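Local coordinates for protein iodotyrosine deiodinase (PDB 6PZ0) that removes halogen from halotyrosines such as 3-iodo-L-tyrosine and 3,5-diiodo-L-tyrosine, using bound FMN and working as a homodimer, at residues L133-Y138 / V160-G165. Sequence-based numbering, arbitrary orientation. Where two conformers were deposited one is given.
Sequences LGSVPY and VILPVG. With FMN (flavin mononucleotide), chain C.
Gly134 and Gly165 form an antiparallel hydrogen-bonded pair (Gly134 N to Gly165 O 2.8 Å, the return bond weak), and Tyr138 pairs likewise with Ile161 through Tyr138 N to Ile161 O, 2.7 Å, and Ile161 N to Tyr138 O, 3.0 Å. Between these pairs Pro163 has no N-H to give; in the conformer given, one of two, Ser135 OG lies anti to the backbone N (chi1 -166°) and above the Pro163 carbonyl plane, its 2.5 Å to Pro163 O doubtfully short. Val136 divides its methyls, CG1 on the Pro163 ring and CG2 over the flavin face, 3.4 Å from FMN N1. Val160 CG2 packs against Pro137 CA and CB, and Pro137 CG lies over the same flavin face at C9. The Tyr138 ring runs beside Ile161, whose CB lies at the ring edge, 4.0 Å from Tyr138 CD2, while Tyr138 CD1 approaches FMN O4 and Tyr138 OH bonds Glu68, a substrate-binding residue. Replacing Tyr138 by alanine would probably leave Glu68 without this hydroxyl and open a gap beside Ile161 and the bound tyrosine. Strand 156-165 thus backs the FMN-lining segment of this nitroreductase fold, with strand 100-107 along its other edge, helix 113-130 against Leu133, Ser135 and Val164, and helix 94-97 against Ile161, Pro163 and Tyr138.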
# COMPACT_ATOMS: atom_id res chain seq x y z
N LEU A 133 -3.68 -15.60 10.58
CA LEU A 133 -2.42 -15.94 9.96
C LEU A 133 -1.47 -14.81 10.22
O LEU A 133 -1.88 -13.70 10.58
CB LEU A 133 -2.59 -16.21 8.47
CG LEU A 133 -3.54 -17.36 8.15
CD1 LEU A 133 -3.59 -17.56 6.66
CD2 LEU A 133 -3.11 -18.64 8.81
N GLY A 134 -0.18 -15.11 10.11
CA GLY A 134 0.85 -14.13 10.35
C GLY A 134 1.67 -13.98 9.09
O GLY A 134 1.72 -14.87 8.24
N SER A 135 2.35 -12.85 8.98
CA SER A 135 3.26 -12.65 7.87
C SER A 135 4.26 -11.56 8.17
O SER A 135 4.28 -10.97 9.26
CB SER A 135 2.51 -12.33 6.57
OG SER A 135 3.39 -12.45 5.47
N VAL A 136 5.15 -11.35 7.22
CA VAL A 136 6.14 -10.28 7.30
C VAL A 136 6.44 -9.88 5.86
O VAL A 136 6.63 -10.74 5.01
CB VAL A 136 7.45 -10.68 8.05
CG1 VAL A 136 8.03 -11.96 7.53
CG2 VAL A 136 8.46 -9.56 7.93
N PRO A 137 6.42 -8.57 5.56
CA PRO A 137 6.79 -8.15 4.22
C PRO A 137 8.28 -8.27 4.08
O PRO A 137 9.02 -7.42 4.55
CB PRO A 137 6.34 -6.70 4.14
CG PRO A 137 5.39 -6.52 5.27
CD PRO A 137 5.85 -7.45 6.33
N TYR A 138 8.72 -9.38 3.51
CA TYR A 138 10.15 -9.63 3.46
C TYR A 138 10.70 -9.12 2.14
O TYR A 138 10.25 -9.50 1.07
CB TYR A 138 10.45 -11.11 3.65
CG TYR A 138 11.92 -11.31 3.47
CD1 TYR A 138 12.83 -10.70 4.32
CD2 TYR A 138 12.40 -12.06 2.41
CE1 TYR A 138 14.19 -10.86 4.12
CE2 TYR A 138 13.74 -12.22 2.20
CZ TYR A 138 14.64 -11.62 3.07
OH TYR A 138 15.98 -11.75 2.85
N VAL A 160 7.50 -8.25 -3.08
CA VAL A 160 7.66 -8.67 -1.71
C VAL A 160 7.47 -10.16 -1.59
O VAL A 160 6.71 -10.75 -2.33
CB VAL A 160 6.67 -7.91 -0.77
CG1 VAL A 160 5.26 -8.19 -1.12
CG2 VAL A 160 6.90 -8.24 0.69
N ILE A 161 8.18 -10.75 -0.64
CA ILE A 161 7.96 -12.12 -0.20
C ILE A 161 7.22 -12.08 1.12
O ILE A 161 7.73 -11.51 2.08
CB ILE A 161 9.30 -12.87 -0.04
CG1 ILE A 161 9.99 -12.94 -1.40
CG2 ILE A 161 9.08 -14.28 0.54
CD1 ILE A 161 11.43 -13.33 -1.30
N LEU A 162 6.01 -12.64 1.15
CA LEU A 162 5.21 -12.72 2.35
C LEU A 162 5.15 -14.15 2.83
O LEU A 162 4.33 -14.91 2.36
CB LEU A 162 3.79 -12.20 2.10
CG LEU A 162 3.66 -10.73 1.74
CD1 LEU A 162 2.26 -10.44 1.26
CD2 LEU A 162 3.95 -9.91 2.97
N PRO A 163 6.04 -14.53 3.75
CA PRO A 163 5.87 -15.83 4.39
C PRO A 163 4.54 -15.80 5.13
O PRO A 163 4.26 -14.79 5.76
CB PRO A 163 7.06 -15.92 5.37
CG PRO A 163 8.01 -14.80 4.94
CD PRO A 163 7.13 -13.75 4.36
N VAL A 164 3.75 -16.84 5.02
CA VAL A 164 2.43 -16.89 5.63
C VAL A 164 2.27 -18.21 6.34
O VAL A 164 2.59 -19.27 5.80
CB VAL A 164 1.32 -16.72 4.59
CG1 VAL A 164 -0.03 -16.89 5.22
CG2 VAL A 164 1.43 -15.36 3.94
N GLY A 165 1.78 -18.16 7.56
CA GLY A 165 1.55 -19.36 8.33
C GLY A 165 0.87 -19.01 9.61
O GLY A 165 0.54 -17.84 9.86
N1 FMN C . 10.99 -7.30 8.16
C2 FMN C . 12.06 -8.10 8.04
O2 FMN C . 12.35 -8.86 8.94
N3 FMN C . 12.81 -8.06 6.90
C4 FMN C . 12.49 -7.23 5.86
O4 FMN C . 13.20 -7.23 4.85
C4A FMN C . 11.38 -6.40 5.98
N5 FMN C . 11.04 -5.54 4.96
C5A FMN C . 9.91 -4.75 5.08
C6 FMN C . 9.58 -3.91 4.02
C7 FMN C . 8.45 -3.10 4.11
C7M FMN C . 8.10 -2.21 2.95
C8 FMN C . 7.69 -3.14 5.27
C8M FMN C . 6.46 -2.28 5.35
C9 FMN C . 8.02 -3.97 6.34
C9A FMN C . 9.15 -4.79 6.25
N10 FMN C . 9.53 -5.63 7.31
C10 FMN C . 10.63 -6.45 7.14
C1' FMN C . 8.74 -5.70 8.57
C2' FMN C . 9.05 -4.49 9.47
O2' FMN C . 10.29 -4.65 10.15
C3' FMN C . 7.92 -4.26 10.47
O3' FMN C . 6.78 -3.89 9.73
C4' FMN C . 8.22 -3.16 11.51
O4' FMN C . 9.29 -3.60 12.32
C5' FMN C . 7.03 -2.94 12.40
O5' FMN C . 6.65 -4.17 12.97
P FMN C . 5.43 -4.23 13.97
O1P FMN C . 5.36 -5.65 14.52
O2P FMN C . 4.15 -3.93 13.21
O3P FMN C . 5.60 -3.18 15.05